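Side-chain contacts in GGDEF family protein (Vibrio cholerae, PDB 5GZS), which is a diguanylate cyclase whose periplasmic portion, built of two solute-binding-like modules, binds arginine and probably regulates cyclic di-GMP synthesis: residues D13-V16 against T17-L20; F359-S363 against Q364-V368; H320-D323 against D324-S327; S249-V252 against V253-C257. All blocks are in the same frame, centred on the assembly; numbering follows the deposited sequence.

Contact 1: residues D13-V16 against T17-L20; sequences DDVV and TRVL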
loop_
_atom_site.group_PDB
_atom_site.type_symbol
_atom_site.label_atom_id
_atom_site.label_comp_id
_atom_site.label_asym_id
_atom_site.label_seq_id
_atom_site.Cartn_x
_atom_site.Cartn_y
_atom_site.Cartn_z
ATOM N N ASP A 13 17.896 0.883 -30.909
ATOM C CA ASP A 13 17.743 -0.547 -31.098
ATOM C C ASP A 13 16.291 -0.897 -31.006
ATOM O O ASP A 13 15.798 -1.194 -29.958
ATOM C CB ASP A 13 18.498 -1.294 -30.021
ATOM C CG ASP A 13 18.618 -2.738 -30.301
ATOM O OD1 ASP A 13 18.636 -3.115 -31.449
ATOM O OD2 ASP A 13 18.724 -3.518 -29.375
ATOM N N ASP A 14 15.601 -0.854 -32.123
ATOM C CA ASP A 14 14.173 -1.010 -32.126
ATOM C C ASP A 14 13.832 -2.426 -32.460
ATOM O O ASP A 14 13.419 -2.719 -33.537
ATOM C CB ASP A 14 13.577 -0.054 -33.123
ATOM C CG ASP A 14 12.197 0.309 -32.800
ATOM O OD1 ASP A 14 11.489 -0.526 -32.268
ATOM O OD2 ASP A 14 11.804 1.423 -33.108
ATOM N N VAL A 15 14.022 -3.303 -31.503
ATOM C CA VAL A 15 13.959 -4.687 -31.756
ATOM C C VAL A 15 12.544 -5.129 -32.031
ATOM O O VAL A 15 12.328 -6.028 -32.782
ATOM C CB VAL A 15 14.638 -5.462 -30.628
ATOM C CG1 VAL A 15 14.237 -4.911 -29.308
ATOM C CG2 VAL A 15 14.341 -6.927 -30.697
ATOM N N VAL A 16 11.574 -4.470 -31.439
ATOM C CA VAL A 16 10.194 -4.885 -31.679
ATOM C C VAL A 16 9.713 -4.439 -33.059
ATOM O O VAL A 16 8.865 -5.099 -33.669
ATOM C CB VAL A 16 9.242 -4.354 -30.576
ATOM C CG1 VAL A 16 7.799 -4.678 -30.880
ATOM C CG2 VAL A 16 9.618 -4.946 -29.220
ATOM N N THR A 17 10.275 -3.354 -33.578
ATOM C CA THR A 17 9.861 -2.874 -34.891
ATOM C C THR A 17 10.423 -3.790 -35.968
ATOM O O THR A 17 9.752 -4.119 -36.950
ATOM C CB THR A 17 10.317 -1.415 -35.138
ATOM O OG1 THR A 17 9.727 -0.555 -34.156
ATOM C CG2 THR A 17 9.894 -0.934 -36.521
ATOM N N ARG A 18 11.666 -4.206 -35.759
ATOM C CA ARG A 18 12.316 -5.198 -36.599
ATOM C C ARG A 18 11.593 -6.538 -36.568
ATOM O O ARG A 18 11.247 -7.077 -37.633
ATOM C CB ARG A 18 13.756 -5.379 -36.163
ATOM C CG ARG A 18 14.654 -4.357 -36.743
ATOM C CD ARG A 18 15.675 -3.918 -35.769
ATOM N NE ARG A 18 16.289 -5.001 -35.011
ATOM C CZ ARG A 18 16.899 -4.775 -33.850
ATOM N NH1 ARG A 18 16.913 -3.530 -33.369
ATOM N NH2 ARG A 18 17.458 -5.768 -33.161
ATOM N N VAL A 19 11.341 -7.070 -35.368
ATOM C CA VAL A 19 10.713 -8.398 -35.263
ATOM C C VAL A 19 9.317 -8.376 -35.869
ATOM O O VAL A 19 8.958 -9.240 -36.651
ATOM C CB VAL A 19 10.640 -8.895 -33.798
ATOM C CG1 VAL A 19 9.697 -10.063 -33.674
ATOM C CG2 VAL A 19 12.043 -9.235 -33.274
ATOM N N LEU A 20 8.546 -7.358 -35.532
ATOM C CA LEU A 20 7.190 -7.266 -36.012
ATOM C C LEU A 20 7.149 -7.054 -37.534
ATOM O O LEU A 20 6.420 -7.760 -38.238
ATOM C CB LEU A 20 6.463 -6.146 -35.277
ATOM C CG LEU A 20 4.982 -5.857 -35.575
ATOM C CD1 LEU A 20 4.098 -7.102 -35.406
ATOM C CD2 LEU A 20 4.445 -4.651 -34.732
#
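D13 meets R18 in a salt bridge that spans the start of helix 15-28, the helix of the beta-alpha-beta unit with strands 6-10 and 32-36. R18 NH1 gives a hydrogen bond to D13 OD1 at 2.6 Å, with the oxygen close to the guanidinium plane but NH1 lying above the carboxylate plane; a weak bond from R18 NH2 reaches the same OD1. The other oxygen, D13 OD2, is taken by Y202 of helix 189-218.

D14 is the N-cap. The hydroxyl of T17 donates to D14 OD1 over 2.6 Å, again from above the carboxylate plane, and T17 N adds a weak capping bond to that oxygen at 3.3 Å. T17 can use both donors because chi1 (-61°) sets OG1 beside its own backbone N. D14 O receives R18 N at 3.2 Å, while D14 OD2 takes a weak bond from E11 N.

V15 lies under the arginine head: its CA sits 3.5 Å from the guanidinium plane, over the centre. Further along, the V15 and V19 side chains lie side by side, CG2 to CG2 4.2 Å.

V16 follows with its carbonyl, which accepts L20 N at 2.9 Å, and its side chain packs on I199.

The T17 hydroxyl and amide at D14 OD1, together with the helix N terminus, would probably stabilise the charged form of D14, whose side chain lies about 5 Å from the bound arginine.

Contact 2: residues F359-S363 against Q364-V368; sequences FSYAS and QEEKV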
loop_
_atom_site.group_PDB
_atom_site.type_symbol
_atom_site.label_atom_id
_atom_site.label_comp_id
_atom_site.label_asym_id
_atom_site.label_seq_id
_atom_site.Cartn_x
_atom_site.Cartn_y
_atom_site.Cartn_z
ATOM N N PHE A 359 5.426 -13.049 27.232
ATOM C CA PHE A 359 5.761 -14.386 27.723
ATOM C C PHE A 359 6.614 -15.057 26.659
ATOM O O PHE A 359 6.226 -15.085 25.487
ATOM C CB PHE A 359 4.506 -15.207 28.018
ATOM C CG PHE A 359 3.688 -14.669 29.155
ATOM C CD1 PHE A 359 2.705 -13.710 28.942
ATOM C CD2 PHE A 359 3.905 -15.123 30.444
ATOM C CE1 PHE A 359 1.956 -13.217 29.998
ATOM C CE2 PHE A 359 3.169 -14.643 31.495
ATOM C CZ PHE A 359 2.190 -13.689 31.282
ATOM N N SER A 360 7.778 -15.573 27.048
ATOM C CA SER A 360 8.697 -16.126 26.059
ATOM C C SER A 360 8.704 -17.644 26.078
ATOM O O SER A 360 8.491 -18.270 27.116
ATOM C CB SER A 360 10.118 -15.595 26.272
ATOM O OG SER A 360 10.104 -14.241 26.696
ATOM N N TYR A 361 8.936 -18.222 24.909
ATOM C CA TYR A 361 8.973 -19.657 24.771
ATOM C C TYR A 361 10.149 -20.048 23.917
ATOM O O TYR A 361 10.785 -19.206 23.269
ATOM C CB TYR A 361 7.682 -20.190 24.160
ATOM C CG TYR A 361 6.505 -20.050 25.065
ATOM C CD1 TYR A 361 5.770 -18.870 25.101
ATOM C CD2 TYR A 361 6.135 -21.085 25.908
ATOM C CE1 TYR A 361 4.681 -18.728 25.947
ATOM C CE2 TYR A 361 5.044 -20.958 26.761
ATOM C CZ TYR A 361 4.321 -19.775 26.771
ATOM O OH TYR A 361 3.246 -19.643 27.606
ATOM N N ALA A 362 10.412 -21.346 23.921
ATOM C CA ALA A 362 11.568 -21.909 23.256
ATOM C C ALA A 362 11.252 -22.210 21.804
ATOM O O ALA A 362 12.142 -22.251 20.958
ATOM C CB ALA A 362 12.020 -23.177 23.986
ATOM N N SER A 363 9.972 -22.411 21.517
ATOM C CA SER A 363 9.565 -22.850 20.189
ATOM C C SER A 363 8.148 -22.435 19.830
ATOM O O SER A 363 7.362 -22.037 20.692
ATOM C CB SER A 363 9.684 -24.370 20.081
ATOM O OG SER A 363 8.864 -24.992 21.059
ATOM N N GLN A 364 7.847 -22.559 18.541
ATOM C CA GLN A 364 6.522 -22.322 18.009
ATOM C C GLN A 364 5.551 -23.320 18.634
ATOM O O GLN A 364 4.507 -22.931 19.194
ATOM C CB GLN A 364 6.544 -22.447 16.490
ATOM C CG GLN A 364 5.505 -21.582 15.784
ATOM C CD GLN A 364 4.987 -22.220 14.506
ATOM O OE1 GLN A 364 4.731 -23.429 14.448
ATOM N NE2 GLN A 364 4.870 -21.416 13.462
ATOM N N GLU A 365 5.906 -24.597 18.527
ATOM C CA GLU A 365 5.198 -25.710 19.174
ATOM C C GLU A 365 4.724 -25.429 20.596
ATOM O O GLU A 365 3.554 -25.644 20.956
ATOM C CB GLU A 365 6.112 -26.932 19.205
ATOM C CG GLU A 365 5.765 -28.025 18.192
ATOM C CD GLU A 365 4.654 -28.934 18.700
ATOM O OE1 GLU A 365 4.749 -29.409 19.853
ATOM O OE2 GLU A 365 3.681 -29.180 17.958
ATOM N N GLU A 366 5.664 -24.968 21.408
ATOM C CA GLU A 366 5.414 -24.636 22.808
ATOM C C GLU A 366 4.572 -23.362 22.910
ATOM O O GLU A 366 3.683 -23.259 23.763
ATOM C CB GLU A 366 6.753 -24.483 23.528
ATOM C CG GLU A 366 6.729 -24.412 25.033
ATOM C CD GLU A 366 8.101 -24.042 25.552
ATOM O OE1 GLU A 366 9.020 -23.908 24.715
ATOM O OE2 GLU A 366 8.272 -23.884 26.773
ATOM N N LYS A 367 4.861 -22.406 22.019
ATOM C CA LYS A 367 4.114 -21.154 21.918
ATOM C C LYS A 367 2.646 -21.466 21.646
ATOM O O LYS A 367 1.760 -21.056 22.395
ATOM C CB LYS A 367 4.701 -20.253 20.816
ATOM C CG LYS A 367 3.935 -18.939 20.569
ATOM C CD LYS A 367 4.775 -17.870 19.846
ATOM C CE LYS A 367 5.128 -18.278 18.424
ATOM N NZ LYS A 367 6.040 -17.295 17.746
ATOM N N VAL A 368 2.397 -22.221 20.583
ATOM C CA VAL A 368 1.044 -22.654 20.279
ATOM C C VAL A 368 0.367 -23.381 21.447
ATOM O O VAL A 368 -0.740 -23.007 21.864
ATOM C CB VAL A 368 1.017 -23.585 19.070
ATOM C CG1 VAL A 368 -0.397 -24.128 18.886
ATOM C CG2 VAL A 368 1.530 -22.867 17.813
#
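The Y361 ring has K367 CA over one face, 4.1 Å above the plane and offset toward the rim, and E366 CD at its edge, in plane. The carboxylate of E366 is turned almost perpendicular to the ring, the two planes being 82° apart, and E366 CG approaches Y361 CD2 obliquely to 3.5 Å. The phenol end belongs to another neighbour: Y361 OH is hydrogen-bonded to E375.

The motif is a serine N-cap, at the passage from strand 359-361, a weakly bonded edge strand of a mixed sheet, into helix 364-372. S363 is the N-cap: its OG accepts from E366 N at 3.2 Å. With chi1 at 59° the hydroxyl stands between the serine N and carbonyl carbon, and from there it reaches forward over the first helical turn.

E366 answers in the reverse direction. Its side chain, with CG anti to the backbone N (chi1 -168°) and extended beyond, runs back past the tyrosine so that OE1 accepts A362 N at 3.0 Å, the donor lying above the carboxylate plane. In a classical capping box the acceptor would serve the N-cap residue's own amide; here the glutamate binds the amide one residue earlier, so the box is not closed in its standard form.

The far end of K367 leads away toward strand 378-382, where NZ makes a weak bond to V380 O. Nearer the turn, S363 O accepts K367 N at 2.9 Å and has K367 CB beside it at 3.2 Å.

Contact 3: residues H320-D323 against D324-S327; sequences HYKD and DVYS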
loop_
_atom_site.group_PDB
_atom_site.type_symbol
_atom_site.label_atom_id
_atom_site.label_comp_id
_atom_site.label_asym_id
_atom_site.label_seq_id
_atom_site.Cartn_x
_atom_site.Cartn_y
_atom_site.Cartn_z
ATOM N N HIS A 320 -13.258 -17.704 19.026
ATOM C CA HIS A 320 -14.440 -17.223 19.759
ATOM C C HIS A 320 -14.132 -16.305 20.949
ATOM O O HIS A 320 -15.036 -15.806 21.619
ATOM C CB HIS A 320 -15.294 -18.407 20.223
ATOM C CG HIS A 320 -16.101 -19.036 19.131
ATOM N ND1 HIS A 320 -15.529 -19.574 17.999
ATOM C CD2 HIS A 320 -17.436 -19.212 18.998
ATOM C CE1 HIS A 320 -16.477 -20.056 17.215
ATOM N NE2 HIS A 320 -17.644 -19.848 17.797
ATOM N N TYR A 321 -12.846 -16.096 21.193
ATOM C CA TYR A 321 -12.331 -15.267 22.270
ATOM C C TYR A 321 -12.190 -13.780 21.924
ATOM O O TYR A 321 -11.347 -13.405 21.104
ATOM C CB TYR A 321 -10.967 -15.812 22.695
ATOM C CG TYR A 321 -10.232 -14.973 23.719
ATOM C CD1 TYR A 321 -10.482 -15.132 25.078
ATOM C CD2 TYR A 321 -9.261 -14.057 23.336
ATOM C CE1 TYR A 321 -9.817 -14.387 26.019
ATOM C CE2 TYR A 321 -8.590 -13.299 24.274
ATOM C CZ TYR A 321 -8.873 -13.471 25.619
ATOM O OH TYR A 321 -8.209 -12.729 26.567
ATOM N N LYS A 322 -13.000 -12.948 22.575
ATOM C CA LYS A 322 -12.874 -11.485 22.545
ATOM C C LYS A 322 -12.885 -10.853 21.149
ATOM O O LYS A 322 -12.210 -9.854 20.909
ATOM C CB LYS A 322 -11.601 -11.055 23.275
ATOM C CG LYS A 322 -11.653 -11.245 24.768
ATOM C CD LYS A 322 -10.472 -10.582 25.455
ATOM C CE LYS A 322 -10.697 -10.461 26.965
ATOM N NZ LYS A 322 -11.583 -9.309 27.296
ATOM N N ASP A 323 -13.656 -11.422 20.234
ATOM C CA ASP A 323 -13.755 -10.870 18.892
ATOM C C ASP A 323 -14.183 -9.400 18.869
ATOM O O ASP A 323 -15.147 -9.002 19.533
ATOM C CB ASP A 323 -14.733 -11.697 18.058
ATOM C CG ASP A 323 -14.522 -13.187 18.226
ATOM O OD1 ASP A 323 -13.355 -13.598 18.441
ATOM O OD2 ASP A 323 -15.525 -13.938 18.157
ATOM N N ASP A 324 -13.438 -8.612 18.092
ATOM C CA ASP A 324 -13.736 -7.203 17.833
ATOM C C ASP A 324 -13.717 -6.353 19.091
ATOM O O ASP A 324 -14.348 -5.302 19.148
ATOM C CB ASP A 324 -15.084 -7.074 17.137
ATOM C CG ASP A 324 -15.123 -7.814 15.824
ATOM O OD1 ASP A 324 -14.063 -7.871 15.160
ATOM O OD2 ASP A 324 -16.205 -8.329 15.457
ATOM N N VAL A 325 -12.994 -6.812 20.104
ATOM C CA VAL A 325 -12.782 -6.008 21.294
ATOM C C VAL A 325 -11.648 -5.039 21.018
ATOM O O VAL A 325 -11.664 -3.898 21.477
ATOM C CB VAL A 325 -12.466 -6.879 22.524
ATOM C CG1 VAL A 325 -12.011 -6.023 23.692
ATOM C CG2 VAL A 325 -13.683 -7.703 22.897
ATOM N N TYR A 326 -10.678 -5.499 20.228
ATOM C CA TYR A 326 -9.494 -4.708 19.907
ATOM C C TYR A 326 -9.311 -4.555 18.412
ATOM O O TYR A 326 -9.455 -5.517 17.662
ATOM C CB TYR A 326 -8.236 -5.342 20.493
ATOM C CG TYR A 326 -8.359 -5.824 21.909
ATOM C CD1 TYR A 326 -8.436 -4.922 22.961
ATOM C CD2 TYR A 326 -8.357 -7.187 22.203
ATOM C CE1 TYR A 326 -8.527 -5.359 24.270
ATOM C CE2 TYR A 326 -8.442 -7.632 23.510
ATOM C CZ TYR A 326 -8.531 -6.710 24.537
ATOM O OH TYR A 326 -8.624 -7.139 25.831
ATOM N N SER A 327 -8.950 -3.356 17.980
ATOM C CA SER A 327 -8.850 -3.093 16.559
ATOM C C SER A 327 -7.400 -2.926 16.126
ATOM O O SER A 327 -7.088 -3.110 14.942
ATOM C CB SER A 327 -9.673 -1.867 16.194
ATOM O OG SER A 327 -9.047 -0.688 16.651
#
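K322 crosses the hydroxyl end of Y326 at a slant, its CD 3.9 Å from Y326 OH. Nearer the backbone, K322 CB packs against V325 CG2 at 4.0 Å. The lysine is extended from CB as far as CE and turned only at the last torsion (chi4 -79°), which keeps NZ near the phenol oxygen; beyond it, E335 forms a long, weak ion pair with NZ.

Each tyrosine is also covered by the residue before or after it. K322 CG lies 3.6 Å above the Y321 ring, over its centre, and V325 CG1 stands in the same way 3.5 Å above the Y326 ring.

The backbone beneath is a type II beta turn from K322 to V325, in the loop between strands 312-318 and 337-340. V325 N donates to K322 O at 3.2 Å, with the donor above the carbonyl plane. D324 takes the third position, with phi and psi both positive, in the left-handed region that a type II turn requires there.

At the corner the two aspartates keep their carboxylates apart, D323 OD2 and D324 OD2 being separated by 6.3 Å. D323 OD1 forms a salt bridge with K317, whereas D324 packs against M404 and against Q441 of the second subunit.

Contact 4: residues S249-V252 against V253-C257; sequences SADV and VFQAC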
loop_
_atom_site.group_PDB
_atom_site.type_symbol
_atom_site.label_atom_id
_atom_site.label_comp_id
_atom_site.label_asym_id
_atom_site.label_seq_id
_atom_site.Cartn_x
_atom_site.Cartn_y
_atom_site.Cartn_z
ATOM N N SER A 249 11.739 -19.321 -0.645
ATOM C CA SER A 249 13.128 -18.941 -0.453
ATOM C C SER A 249 14.068 -19.751 -1.336
ATOM O O SER A 249 15.056 -19.228 -1.818
ATOM C CB SER A 249 13.524 -19.082 1.020
ATOM O OG SER A 249 12.881 -18.094 1.806
ATOM N N ALA A 250 13.768 -21.020 -1.567
ATOM C CA ALA A 250 14.714 -21.860 -2.302
ATOM C C ALA A 250 14.758 -21.461 -3.765
ATOM O O ALA A 250 15.836 -21.381 -4.358
ATOM C CB ALA A 250 14.366 -23.313 -2.166
ATOM N N ASP A 251 13.579 -21.199 -4.328
ATOM C CA ASP A 251 13.458 -20.740 -5.705
ATOM C C ASP A 251 14.179 -19.403 -5.882
ATOM O O ASP A 251 14.918 -19.227 -6.842
ATOM C CB ASP A 251 11.981 -20.606 -6.112
ATOM C CG ASP A 251 11.320 -21.962 -6.420
ATOM O OD1 ASP A 251 11.909 -23.019 -6.092
ATOM O OD2 ASP A 251 10.188 -21.963 -6.959
ATOM N N VAL A 252 13.980 -18.461 -4.965
ATOM C CA VAL A 252 14.600 -17.168 -5.147
ATOM C C VAL A 252 16.118 -17.300 -5.095
ATOM O O VAL A 252 16.837 -16.679 -5.901
ATOM C CB VAL A 252 14.157 -16.163 -4.096
ATOM C CG1 VAL A 252 14.866 -14.842 -4.322
ATOM C CG2 VAL A 252 12.640 -16.013 -4.121
ATOM N N VAL A 253 16.608 -18.114 -4.158
ATOM C CA VAL A 253 18.048 -18.220 -3.970
ATOM C C VAL A 253 18.668 -18.942 -5.154
ATOM O O VAL A 253 19.560 -18.399 -5.807
ATOM C CB VAL A 253 18.407 -18.931 -2.647
ATOM C CG1 VAL A 253 19.820 -19.453 -2.676
ATOM C CG2 VAL A 253 18.232 -17.961 -1.477
ATOM N N PHE A 254 18.167 -20.143 -5.446
ATOM C CA PHE A 254 18.675 -20.961 -6.539
ATOM C C PHE A 254 18.610 -20.285 -7.904
ATOM O O PHE A 254 19.595 -20.300 -8.642
ATOM C CB PHE A 254 17.917 -22.273 -6.599
ATOM C CG PHE A 254 18.479 -23.317 -5.701
ATOM C CD1 PHE A 254 19.846 -23.366 -5.459
ATOM C CD2 PHE A 254 17.654 -24.235 -5.083
ATOM C CE1 PHE A 254 20.386 -24.327 -4.625
ATOM C CE2 PHE A 254 18.180 -25.199 -4.251
ATOM C CZ PHE A 254 19.554 -25.243 -4.016
ATOM N N GLN A 255 17.465 -19.700 -8.241
ATOM C CA GLN A 255 17.312 -19.030 -9.538
ATOM C C GLN A 255 18.149 -17.760 -9.633
ATOM O O GLN A 255 18.633 -17.401 -10.712
ATOM C CB GLN A 255 15.850 -18.710 -9.812
ATOM C CG GLN A 255 15.007 -19.955 -10.058
ATOM C CD GLN A 255 13.534 -19.621 -10.117
ATOM O OE1 GLN A 255 13.166 -18.553 -10.599
ATOM N NE2 GLN A 255 12.682 -20.523 -9.614
ATOM N N ALA A 256 18.312 -17.072 -8.510
ATOM C CA ALA A 256 19.278 -15.997 -8.464
ATOM C C ALA A 256 20.661 -16.575 -8.695
ATOM O O ALA A 256 21.491 -15.957 -9.381
ATOM C CB ALA A 256 19.232 -15.274 -7.164
ATOM N N CYS A 257 20.923 -17.759 -8.140
ATOM C CA CYS A 257 22.264 -18.344 -8.333
ATOM C C CYS A 257 22.470 -18.681 -9.819
ATOM O O CYS A 257 23.596 -18.701 -10.318
ATOM C CB CYS A 257 22.486 -19.592 -7.464
ATOM S SG CYS A 257 22.603 -19.275 -5.689
#
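Both segments belong to one uninterrupted helix, 248-259, and the backbone makes the regular i to i+4 pattern across their boundary. V253 N binds S249 O, F254 N binds A250 O at 2.9 Å, Q255 N binds D251 O, and A256 N binds V252 O at 3.0 Å.

On this frame D251 and Q255, one turn apart, point the same way, with the carboxylate and amide planes 38° apart. With CG beside its backbone N (chi1 -69°) and the chain extended beyond, the Q255 amide runs back along the aspartate: NE2 lies 3.6 Å from D251 CB and 3.9 Å from D251 OD2. That is packing alongside; the polar partner of OD2 is Y446, the last residue of the chain.

F254 turns its ring obliquely above the preceding turn, where F254 CB is 3.2 Å from A250 O and F254 CD2 is 4.5 Å from A250 CB. V253 CG2 lies 3.4 Å from S249 O, and the valine then packs on strands 226-230 and 288-292. S249 OG is hydrogen-bonded to Y308. On another side V252 and A256 meet helix 421-435.

C257 adds a covalent tie, its SG being joined to C264 in a disulfide at the start of strand 264-266. Helix 248-259 is the connection between the neighbouring parallel strands 226-230 and 264-266, which the disulfide ties further; it forms the beta-alpha-beta crossover of a sheet whose 2-1-3-5-4 strand order is typical of type II periplasmic binding proteins.

How the contacts relate
From the N terminus the chain passes contact 1, then contact 4, contact 3 and contact 2, strictly in series: none nests in or crosses another, and each closes only a turn or so of chain. Contact 1 begins a helix beside the arginine pocket of the first module. The other three belong to the second solute-binding-like module. There, contact 4 lies on the helix packed against one mixed sheet, while contacts 3 and 2 are attached to the other, one in the loop leaving strand 312-318 and one after edge strand 359-361. Contacts 1 and 2 lie on opposite sides of the chain's centre, their own centres 59 Å apart; those of contacts 2 and 3 are 22 Å apart.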